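Local structure of major Capsid Protein VP1 (Chimpanzee polyomavirus Bob, 6Y9I) at residues Tyr155-Pro166 with Gly195-Ser203; Trp42-His50 with Met264-Arg275. The protein builds the outer shell of the virus as pentameric capsomers and probably engages glycan receptors on the host cell. One frame throughout, in Å; residues are numbered along the deposited sequence.

Contact 1 of 2, residues Tyr155-Pro166 with Gly195-Ser203; sequences YASAIPPKTIHP and GFYPIEEWS
H165 and E201 form a histidine-carboxylate hydrogen bond: ND1 donates to OE1 over 2.6 Å, with the oxygen in the imidazole plane and using its syn lone pair. E201 delivers its carboxylate through an extended chain whose CG is anti to its carbonyl carbon (chi1 -63°). OE2 also lies near the hydroxyl of Y155, whose OH hydrogen-bonds to E148; the carboxylates of E148 and E201 are close, so the ionisation of this cluster may be shifted. A water donates to both Y155 OH and E200 OE2.

Two hydrogen bonds to backbone oxygens tie the chains together further along. I164 N donates to F196 O at 3.0 Å, almost in line with the carbonyl. The indole NE1 of W202 gives a nearly straight bond to I164 O (3.0 Å, 171°), and although that oxygen lies in the indole plane, the donor sits above the carbonyl plane. A second water spans K162 O and G195 O.

Packing around aromatic rings makes up the rest. F196 holds CG anti to its backbone N (chi1 -166°), which turns one ring face, near its rim, to T163 CA and I164 N, while P161 O meets its edge. I164 CG2 rests 3.5 Å from F196 CE2. The indole of W202 is packed on both faces: P166 CG makes a CH-pi contact with the six-membered ring, 4.2 Å from its centroid, and Y197 CD2 lies over the opposite face, on the side of the five-membered ring.

The chain runs from P166 into the short helix 166-170, and W202 begins strand 202-204, outermost within this chain in the small sheet with 142-146 and 188-191. By strand order both segments belong to the long EF loop of the viral jelly roll, here folded back on itself as a compact unit.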
loop_
_atom_site.group_PDB
_atom_site.type_symbol
_atom_site.label_atom_id
_atom_site.label_comp_id
_atom_site.label_asym_id
_atom_site.label_seq_id
_atom_site.Cartn_x
_atom_site.Cartn_y
_atom_site.Cartn_z
ATOM N N TYR A 155 7.723 18.772 31.740
ATOM C CA TYR A 155 8.118 19.790 30.747
ATOM C C TYR A 155 8.875 20.922 31.426
ATOM O O TYR A 155 8.410 21.407 32.442
ATOM C CB TYR A 155 6.905 20.346 30.010
ATOM C CG TYR A 155 6.165 19.313 29.211
ATOM C CD1 TYR A 155 6.712 18.798 28.053
ATOM C CD2 TYR A 155 4.916 18.864 29.604
ATOM C CE1 TYR A 155 6.040 17.847 27.308
ATOM C CE2 TYR A 155 4.227 17.912 28.868
ATOM C CZ TYR A 155 4.787 17.413 27.704
ATOM O OH TYR A 155 4.150 16.449 26.982
ATOM N N ALA A 156 9.984 21.331 30.812
ATOM C CA ALA A 156 10.745 22.550 31.149
ATOM C C ALA A 156 9.812 23.747 31.032
ATOM O O ALA A 156 8.966 23.776 30.132
ATOM C CB ALA A 156 11.950 22.704 30.261
ATOM N N SER A 157 9.939 24.676 31.966
ATOM C CA SER A 157 9.095 25.887 32.069
ATOM C C SER A 157 10.008 27.101 31.883
ATOM O O SER A 157 11.127 27.083 32.427
ATOM C CB SER A 157 8.385 25.885 33.392
ATOM O OG SER A 157 7.345 26.836 33.395
ATOM N N ALA A 158 9.580 28.086 31.098
ATOM C CA ALA A 158 10.304 29.359 30.914
ATOM C C ALA A 158 9.285 30.491 30.814
ATOM O O ALA A 158 8.095 30.230 30.508
ATOM C CB ALA A 158 11.189 29.307 29.695
ATOM N N ILE A 159 9.756 31.697 31.087
ATOM C CA ILE A 159 9.023 32.962 30.813
ATOM C C ILE A 159 9.985 33.847 30.029
ATOM O O ILE A 159 11.092 34.121 30.497
ATOM C CB ILE A 159 8.507 33.573 32.127
ATOM C CG1 ILE A 159 7.453 32.667 32.761
ATOM C CG2 ILE A 159 7.982 34.985 31.912
ATOM C CD1 ILE A 159 7.258 32.893 34.246
ATOM N N PRO A 160 9.653 34.216 28.771
ATOM C CA PRO A 160 8.385 33.834 28.135
ATOM C C PRO A 160 8.372 32.346 27.780
ATOM O O PRO A 160 9.436 31.726 27.701
ATOM C CB PRO A 160 8.331 34.698 26.877
ATOM C CG PRO A 160 9.796 34.925 26.531
ATOM C CD PRO A 160 10.526 34.966 27.858
ATOM N N PRO A 161 7.178 31.710 27.670
ATOM C CA PRO A 161 7.089 30.298 27.302
ATOM C C PRO A 161 7.641 30.083 25.883
ATOM O O PRO A 161 7.442 30.934 25.044
ATOM C CB PRO A 161 5.592 29.947 27.420
ATOM C CG PRO A 161 4.865 31.288 27.406
ATOM C CD PRO A 161 5.854 32.314 27.905
ATOM N N LYS A 162 8.377 28.996 25.669
ATOM C CA LYS A 162 8.917 28.606 24.333
ATOM C C LYS A 162 7.904 27.714 23.596
ATOM O O LYS A 162 7.956 27.655 22.355
ATOM C CB LYS A 162 10.264 27.908 24.510
ATOM C CG LYS A 162 11.343 28.800 25.108
ATOM C CD LYS A 162 12.700 28.120 25.221
ATOM C CE LYS A 162 13.809 29.077 25.618
ATOM N NZ LYS A 162 13.596 29.600 26.990
ATOM N N THR A 163 7.030 27.048 24.342
ATOM C CA THR A 163 5.926 26.204 23.850
ATOM C C THR A 163 4.787 26.284 24.842
ATOM O O THR A 163 5.041 26.670 26.006
ATOM C CB THR A 163 6.317 24.725 23.684
ATOM O OG1 THR A 163 7.041 24.195 24.801
ATOM C CG2 THR A 163 7.158 24.531 22.448
ATOM N N ILE A 164 3.591 25.933 24.369
ATOM C CA ILE A 164 2.377 25.806 25.203
ATOM C C ILE A 164 1.983 24.336 25.211
ATOM O O ILE A 164 2.062 23.683 24.160
ATOM C CB ILE A 164 1.244 26.716 24.716
ATOM C CG1 ILE A 164 0.026 26.629 25.631
ATOM C CG2 ILE A 164 0.873 26.440 23.272
ATOM C CD1 ILE A 164 -0.754 27.918 25.698
ATOM N N HIS A 165 1.576 23.856 26.373
ATOM C CA HIS A 165 1.109 22.477 26.618
ATOM C C HIS A 165 -0.380 22.511 26.920
ATOM O O HIS A 165 -0.909 23.504 27.416
ATOM C CB HIS A 165 1.947 21.860 27.744
ATOM C CG HIS A 165 3.404 22.061 27.525
ATOM N ND1 HIS A 165 4.074 21.454 26.480
ATOM C CD2 HIS A 165 4.313 22.815 28.179
ATOM C CE1 HIS A 165 5.337 21.822 26.501
ATOM N NE2 HIS A 165 5.514 22.658 27.530
ATOM N N PRO A 166 -1.104 21.417 26.622
ATOM C CA PRO A 166 -2.527 21.358 26.913
ATOM C C PRO A 166 -2.918 21.721 28.354
ATOM O O PRO A 166 -3.918 22.374 28.487
ATOM C CB PRO A 166 -2.866 19.895 26.609
ATOM C CG PRO A 166 -1.901 19.531 25.507
ATOM C CD PRO A 166 -0.619 20.227 25.901
ATOM N N GLY A 195 6.217 27.684 15.491
ATOM C CA GLY A 195 7.144 27.001 16.407
ATOM C C GLY A 195 6.754 27.198 17.868
ATOM O O GLY A 195 7.577 27.699 18.626
ATOM N N PHE A 196 5.576 26.759 18.293
ATOM C CA PHE A 196 5.058 27.050 19.655
ATOM C C PHE A 196 4.163 25.911 20.171
ATOM O O PHE A 196 4.084 25.668 21.375
ATOM C CB PHE A 196 4.332 28.399 19.636
ATOM C CG PHE A 196 4.045 28.963 21.001
ATOM C CD1 PHE A 196 5.076 29.463 21.783
ATOM C CD2 PHE A 196 2.748 29.000 21.497
ATOM C CE1 PHE A 196 4.823 29.982 23.048
ATOM C CE2 PHE A 196 2.498 29.497 22.769
ATOM C CZ PHE A 196 3.530 29.993 23.541
ATOM N N TYR A 197 3.438 25.255 19.273
ATOM C CA TYR A 197 2.517 24.146 19.603
ATOM C C TYR A 197 3.169 22.827 19.189
ATOM O O TYR A 197 3.294 22.541 17.994
ATOM C CB TYR A 197 1.186 24.376 18.889
ATOM C CG TYR A 197 0.459 25.602 19.377
ATOM C CD1 TYR A 197 0.706 26.853 18.842
ATOM C CD2 TYR A 197 -0.453 25.503 20.413
ATOM C CE1 TYR A 197 0.030 27.981 19.279
ATOM C CE2 TYR A 197 -1.136 26.620 20.869
ATOM C CZ TYR A 197 -0.891 27.863 20.307
ATOM O OH TYR A 197 -1.563 28.943 20.795
ATOM N N PRO A 198 3.620 21.988 20.145
ATOM C CA PRO A 198 4.165 20.670 19.805
ATOM C C PRO A 198 3.142 19.731 19.156
ATOM O O PRO A 198 2.011 19.600 19.641
ATOM C CB PRO A 198 4.612 20.084 21.143
ATOM C CG PRO A 198 4.887 21.341 21.991
ATOM C CD PRO A 198 3.789 22.298 21.574
ATOM N N ILE A 199 3.601 19.045 18.112
ATOM C CA ILE A 199 2.827 18.005 17.380
ATOM C C ILE A 199 2.410 16.917 18.357
ATOM O O ILE A 199 1.265 16.447 18.254
ATOM C CB ILE A 199 3.697 17.495 16.212
ATOM C CG1 ILE A 199 3.802 18.589 15.146
ATOM C CG2 ILE A 199 3.204 16.170 15.645
ATOM C CD1 ILE A 199 4.982 18.427 14.223
ATOM N N GLU A 200 3.304 16.510 19.248
ATOM C CA GLU A 200 3.026 15.363 20.151
ATOM C C GLU A 200 1.940 15.710 21.183
ATOM O O GLU A 200 1.454 14.760 21.826
ATOM C CB GLU A 200 4.296 14.857 20.837
ATOM C CG GLU A 200 4.905 15.833 21.836
ATOM C CD GLU A 200 6.333 15.454 22.187
ATOM O OE1 GLU A 200 7.284 15.860 21.431
ATOM O OE2 GLU A 200 6.497 14.719 23.203
ATOM N N GLU A 201 1.534 16.972 21.316
ATOM C CA GLU A 201 0.480 17.372 22.284
ATOM C C GLU A 201 -0.744 17.995 21.618
ATOM O O GLU A 201 -1.771 18.057 22.301
ATOM C CB GLU A 201 1.010 18.378 23.294
ATOM C CG GLU A 201 2.132 17.830 24.173
ATOM C CD GLU A 201 2.736 18.908 25.064
ATOM O OE1 GLU A 201 3.490 19.772 24.573
ATOM O OE2 GLU A 201 2.395 18.908 26.236
ATOM N N TRP A 202 -0.657 18.417 20.353
ATOM C CA TRP A 202 -1.742 19.197 19.685
ATOM C C TRP A 202 -2.075 18.582 18.328
ATOM O O TRP A 202 -1.132 18.361 17.554
ATOM C CB TRP A 202 -1.364 20.662 19.492
ATOM C CG TRP A 202 -1.122 21.395 20.777
ATOM C CD1 TRP A 202 0.080 21.717 21.325
ATOM C CD2 TRP A 202 -2.125 21.896 21.679
ATOM N NE1 TRP A 202 -0.099 22.397 22.498
ATOM C CE2 TRP A 202 -1.439 22.551 22.730
ATOM C CE3 TRP A 202 -3.521 21.933 21.661
ATOM C CZ2 TRP A 202 -2.109 23.174 23.786
ATOM C CZ3 TRP A 202 -4.183 22.586 22.687
ATOM C CH2 TRP A 202 -3.486 23.168 23.747
ATOM N N SER A 203 -3.366 18.420 18.066
ATOM C CA SER A 203 -3.938 17.930 16.787
ATOM C C SER A 203 -4.931 18.965 16.296
ATOM O O SER A 203 -5.530 19.667 17.094
ATOM C CB SER A 203 -4.627 16.600 16.962
ATOM O OG SER A 203 -3.670 15.597 17.249
HETATM O O HOH W 1 4.683 14.470 25.183
HETATM O O HOH W 2 9.591 26.734 20.315
#

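Contact 2 of 2, residues Trp42-His50 with Met264-Arg275; sequences WYGYSEVIH and MVKADNEAIRYR
R273 lays its guanidinium flat on the indole of W42, in a stacked cation-pi contact with centres 3.6 Å apart and planes at 6°. The extended chain, with CG anti to its carbonyl carbon (chi1 -55°), brings CD over the six-membered ring and CZ over the five-membered one. NH1 has three partners: it donates to S46 O (3.0 Å), slightly out of the guanidinium plane, and to a water in that plane, and makes a salt bridge with E47 OE2 (3.4 Å), which comes in obliquely. V48 CG2 rests over the face turned from W42, toward its rim, so the group is held between an indole and a methyl.

Y45 is likewise packed on both faces. R275 CD sits over the ring centre, 3.7 Å from the centroid, whereas W42 CE3 approaches the other face near its rim. M264 SD, 3.8 Å from W42 CZ3, makes oblique Met-aromatic contacts with both rings. R275 NH1 reaches back to G44 O, coming from above the carbonyl plane, and its NH2 bonds to Q181 of the third subunit; Y45 OH bonds to S149 of that same subunit.

V48 also presses CG2 against K266 CD, a tight 3.4 Å. Its N donates to the anti lone pair of E47 OE2, which fixes the carboxylate beside R273. Next to it, I49 N donates to I272 O at 2.9 Å, and S46 OG accepts from Y274 N.

Single bridges, Y45 with R275 and I49 with I272, thus lay the loop between strands 8-26 and 68-73 along strand 272-291 at the hairpin it forms with strand 252-265. In jelly-roll terms the BC loop lies against the HI turn and the beginning of the strand that follows it, with Y274 touching I260 and V263 of strand 252-265.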
loop_
_atom_site.group_PDB
_atom_site.type_symbol
_atom_site.label_atom_id
_atom_site.label_comp_id
_atom_site.label_asym_id
_atom_site.label_seq_id
_atom_site.Cartn_x
_atom_site.Cartn_y
_atom_site.Cartn_z
ATOM N N TRP A 42 22.128 22.392 13.752
ATOM C CA TRP A 42 21.028 21.408 13.745
ATOM C C TRP A 42 19.698 22.075 13.386
ATOM O O TRP A 42 18.663 21.455 13.625
ATOM C CB TRP A 42 21.036 20.647 15.070
ATOM C CG TRP A 42 22.266 19.802 15.158
ATOM C CD1 TRP A 42 23.369 20.014 15.933
ATOM C CD2 TRP A 42 22.586 18.683 14.315
ATOM N NE1 TRP A 42 24.333 19.085 15.654
ATOM C CE2 TRP A 42 23.876 18.244 14.679
ATOM C CE3 TRP A 42 21.900 17.987 13.317
ATOM C CZ2 TRP A 42 24.466 17.124 14.098
ATOM C CZ3 TRP A 42 22.504 16.905 12.708
ATOM C CH2 TRP A 42 23.771 16.476 13.102
ATOM N N TYR A 43 19.726 23.275 12.785
ATOM C CA TYR A 43 18.498 23.934 12.284
ATOM C C TYR A 43 17.757 22.922 11.379
ATOM O O TYR A 43 18.380 22.318 10.497
ATOM C CB TYR A 43 18.844 25.223 11.556
ATOM C CG TYR A 43 17.664 25.895 10.914
ATOM C CD1 TYR A 43 16.550 26.234 11.676
ATOM C CD2 TYR A 43 17.651 26.161 9.559
ATOM C CE1 TYR A 43 15.450 26.843 11.099
ATOM C CE2 TYR A 43 16.556 26.774 8.970
ATOM C CZ TYR A 43 15.456 27.108 9.741
ATOM O OH TYR A 43 14.369 27.704 9.185
ATOM N N GLY A 44 16.463 22.748 11.575
ATOM C CA GLY A 44 15.679 21.821 10.746
ATOM C C GLY A 44 15.572 20.435 11.344
ATOM O O GLY A 44 14.865 19.575 10.743
ATOM N N TYR A 45 16.195 20.235 12.502
ATOM C CA TYR A 45 16.191 18.983 13.291
ATOM C C TYR A 45 15.719 19.332 14.701
ATOM O O TYR A 45 15.673 20.540 15.072
ATOM C CB TYR A 45 17.581 18.339 13.378
ATOM C CG TYR A 45 18.205 17.850 12.094
ATOM C CD1 TYR A 45 18.790 18.730 11.189
ATOM C CD2 TYR A 45 18.285 16.499 11.821
ATOM C CE1 TYR A 45 19.409 18.283 10.030
ATOM C CE2 TYR A 45 18.913 16.029 10.683
ATOM C CZ TYR A 45 19.476 16.918 9.785
ATOM O OH TYR A 45 20.042 16.437 8.641
ATOM N N SER A 46 15.329 18.318 15.470
ATOM C CA SER A 46 15.082 18.467 16.924
ATOM C C SER A 46 16.426 18.366 17.644
ATOM O O SER A 46 17.422 17.864 17.035
ATOM C CB SER A 46 14.104 17.446 17.464
ATOM O OG SER A 46 14.667 16.145 17.457
ATOM N N GLU A 47 16.442 18.784 18.910
ATOM C CA GLU A 47 17.504 18.378 19.853
ATOM C C GLU A 47 17.409 16.860 20.023
ATOM O O GLU A 47 16.343 16.281 19.755
ATOM C CB GLU A 47 17.366 19.093 21.193
ATOM C CG GLU A 47 18.403 18.688 22.210
ATOM C CD GLU A 47 19.817 18.994 21.764
ATOM O OE1 GLU A 47 20.329 20.038 22.189
ATOM O OE2 GLU A 47 20.397 18.198 21.000
ATOM N N VAL A 48 18.490 16.239 20.483
ATOM C CA VAL A 48 18.537 14.770 20.715
ATOM C C VAL A 48 17.486 14.389 21.770
ATOM O O VAL A 48 17.307 15.154 22.729
ATOM C CB VAL A 48 19.957 14.349 21.116
ATOM C CG1 VAL A 48 20.010 12.868 21.383
ATOM C CG2 VAL A 48 20.981 14.733 20.066
ATOM N N ILE A 49 16.836 13.237 21.599
ATOM C CA ILE A 49 15.829 12.678 22.544
ATOM C C ILE A 49 16.263 11.282 22.993
ATOM O O ILE A 49 16.581 10.400 22.136
ATOM C CB ILE A 49 14.434 12.646 21.909
ATOM C CG1 ILE A 49 14.028 13.997 21.323
ATOM C CG2 ILE A 49 13.419 12.158 22.913
ATOM C CD1 ILE A 49 13.064 13.877 20.187
ATOM N N HIS A 50 16.220 11.075 24.301
ATOM C CA HIS A 50 16.513 9.796 24.990
ATOM C C HIS A 50 15.229 9.315 25.659
ATOM O O HIS A 50 14.389 10.157 25.977
ATOM C CB HIS A 50 17.629 9.985 26.024
ATOM C CG HIS A 50 18.752 10.845 25.564
ATOM N ND1 HIS A 50 18.674 12.227 25.590
ATOM C CD2 HIS A 50 19.992 10.538 25.113
ATOM C CE1 HIS A 50 19.822 12.735 25.153
ATOM N NE2 HIS A 50 20.648 11.712 24.847
ATOM N N MET A 264 17.100 10.876 12.475
ATOM C CA MET A 264 18.474 10.345 12.382
ATOM C C MET A 264 18.789 9.692 13.729
ATOM O O MET A 264 18.195 10.103 14.771
ATOM C CB MET A 264 19.490 11.433 12.030
ATOM C CG MET A 264 19.666 12.450 13.090
ATOM S SD MET A 264 21.204 13.380 12.891
ATOM C CE MET A 264 22.371 12.274 13.685
ATOM N N VAL A 265 19.645 8.685 13.683
ATOM C CA VAL A 265 20.170 7.935 14.857
ATOM C C VAL A 265 21.657 8.272 15.039
ATOM O O VAL A 265 22.448 8.170 14.051
ATOM C CB VAL A 265 19.925 6.427 14.698
ATOM C CG1 VAL A 265 20.466 5.675 15.895
ATOM C CG2 VAL A 265 18.455 6.090 14.480
ATOM N N LYS A 266 21.998 8.761 16.233
ATOM C CA LYS A 266 23.364 9.170 16.613
ATOM C C LYS A 266 24.206 7.918 16.859
ATOM O O LYS A 266 23.735 7.027 17.571
ATOM C CB LYS A 266 23.310 10.064 17.859
ATOM C CG LYS A 266 23.409 11.555 17.574
ATOM C CD LYS A 266 23.214 12.442 18.797
ATOM C CE LYS A 266 24.229 12.195 19.889
ATOM N NZ LYS A 266 25.598 12.471 19.402
ATOM N N ALA A 267 25.395 7.838 16.270
ATOM C CA ALA A 267 26.308 6.687 16.430
ATOM C C ALA A 267 26.667 6.499 17.921
ATOM O O ALA A 267 26.716 5.379 18.363
ATOM C CB ALA A 267 27.543 6.881 15.576
ATOM N N ASP A 268 26.960 7.549 18.681
ATOM C CA ASP A 268 27.606 7.348 20.008
ATOM C C ASP A 268 26.639 6.719 21.018
ATOM O O ASP A 268 27.146 5.989 21.887
ATOM C CB ASP A 268 28.213 8.624 20.597
ATOM C CG ASP A 268 27.465 9.890 20.262
ATOM O OD1 ASP A 268 26.272 9.787 19.893
ATOM O OD2 ASP A 268 28.086 10.968 20.362
ATOM N N ASN A 269 25.332 7.005 20.966
ATOM C CA ASN A 269 24.402 6.539 22.023
ATOM C C ASN A 269 23.043 6.054 21.456
ATOM O O ASN A 269 22.259 5.491 22.253
ATOM C CB ASN A 269 24.292 7.618 23.094
ATOM C CG ASN A 269 23.690 8.915 22.603
ATOM O OD1 ASN A 269 23.259 9.025 21.441
ATOM N ND2 ASN A 269 23.629 9.886 23.508
ATOM N N GLU A 270 22.817 6.190 20.147
ATOM C CA GLU A 270 21.619 5.726 19.401
ATOM C C GLU A 270 20.396 6.570 19.765
ATOM O O GLU A 270 19.284 6.118 19.468
ATOM C CB GLU A 270 21.368 4.235 19.601
ATOM C CG GLU A 270 22.458 3.388 18.995
ATOM C CD GLU A 270 22.235 1.900 19.141
ATOM O OE1 GLU A 270 22.475 1.335 20.253
ATOM O OE2 GLU A 270 21.853 1.306 18.139
ATOM N N ALA A 271 20.605 7.753 20.350
ATOM C CA ALA A 271 19.569 8.784 20.545
ATOM C C ALA A 271 19.179 9.329 19.174
ATOM O O ALA A 271 19.906 9.097 18.203
ATOM C CB ALA A 271 20.059 9.880 21.439
ATOM N N ILE A 272 18.018 9.954 19.080
ATOM C CA ILE A 272 17.529 10.377 17.746
ATOM C C ILE A 272 17.392 11.886 17.725
ATOM O O ILE A 272 17.321 12.528 18.803
ATOM C CB ILE A 272 16.235 9.623 17.365
ATOM C CG1 ILE A 272 15.063 9.947 18.279
ATOM C CG2 ILE A 272 16.495 8.120 17.303
ATOM C CD1 ILE A 272 14.341 11.198 17.902
ATOM N N ARG A 273 17.335 12.420 16.510
ATOM C CA ARG A 273 16.743 13.735 16.220
ATOM C C ARG A 273 15.675 13.548 15.127
ATOM O O ARG A 273 15.941 12.858 14.143
ATOM C CB ARG A 273 17.783 14.726 15.698
ATOM C CG ARG A 273 19.021 14.950 16.548
ATOM C CD ARG A 273 19.956 15.912 15.839
ATOM N NE ARG A 273 21.152 16.192 16.623
ATOM C CZ ARG A 273 21.325 17.237 17.436
ATOM N NH1 ARG A 273 20.374 18.138 17.611
ATOM N NH2 ARG A 273 22.464 17.377 18.087
ATOM N N TYR A 274 14.544 14.228 15.260
ATOM C CA TYR A 274 13.574 14.400 14.165
ATOM C C TYR A 274 14.206 15.288 13.088
ATOM O O TYR A 274 14.940 16.218 13.421
ATOM C CB TYR A 274 12.286 15.017 14.697
ATOM C CG TYR A 274 11.528 14.178 15.691
ATOM C CD1 TYR A 274 10.749 13.096 15.282
ATOM C CD2 TYR A 274 11.550 14.475 17.045
ATOM C CE1 TYR A 274 10.039 12.321 16.187
ATOM C CE2 TYR A 274 10.793 13.740 17.950
ATOM C CZ TYR A 274 10.046 12.658 17.528
ATOM O OH TYR A 274 9.329 11.922 18.435
ATOM N N ARG A 275 13.893 15.015 11.827
ATOM C CA ARG A 275 14.216 15.877 10.666
ATOM C C ARG A 275 12.904 16.335 10.020
ATOM O O ARG A 275 12.024 15.488 9.797
ATOM C CB ARG A 275 15.136 15.095 9.723
ATOM C CG ARG A 275 15.494 15.792 8.422
ATOM C CD ARG A 275 16.034 17.205 8.582
ATOM N NE ARG A 275 16.484 17.732 7.311
ATOM C CZ ARG A 275 16.578 19.044 7.017
ATOM N NH1 ARG A 275 16.227 19.962 7.895
ATOM N NH2 ARG A 275 17.032 19.451 5.847
HETATM O O HOH W 3 18.360 15.075 6.792
HETATM O O HOH W 4 21.373 20.257 19.401
HETATM O O HOH W 5 22.987 12.728 23.470
#

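Overall arrangement
Contact 1 is nested along the chain inside the long loop closed by contact 2. Their centres are about 19 Å apart and their nearest atoms about 5 Å, without touching. Both join loops of one jelly roll: 42-50 against the HI hairpin, and 155-166 against 195-203 within the EF excursion. Both reach the second subunit of the pentamer, and contact 2 also meets the third. A magnesium ion lies about 5 Å from the Y43 side chain, whereas P166 is about 12 Å from one. No glycan is bound here; in related polyomaviruses surface loops of this kind, including BC and HI, shape the receptor site.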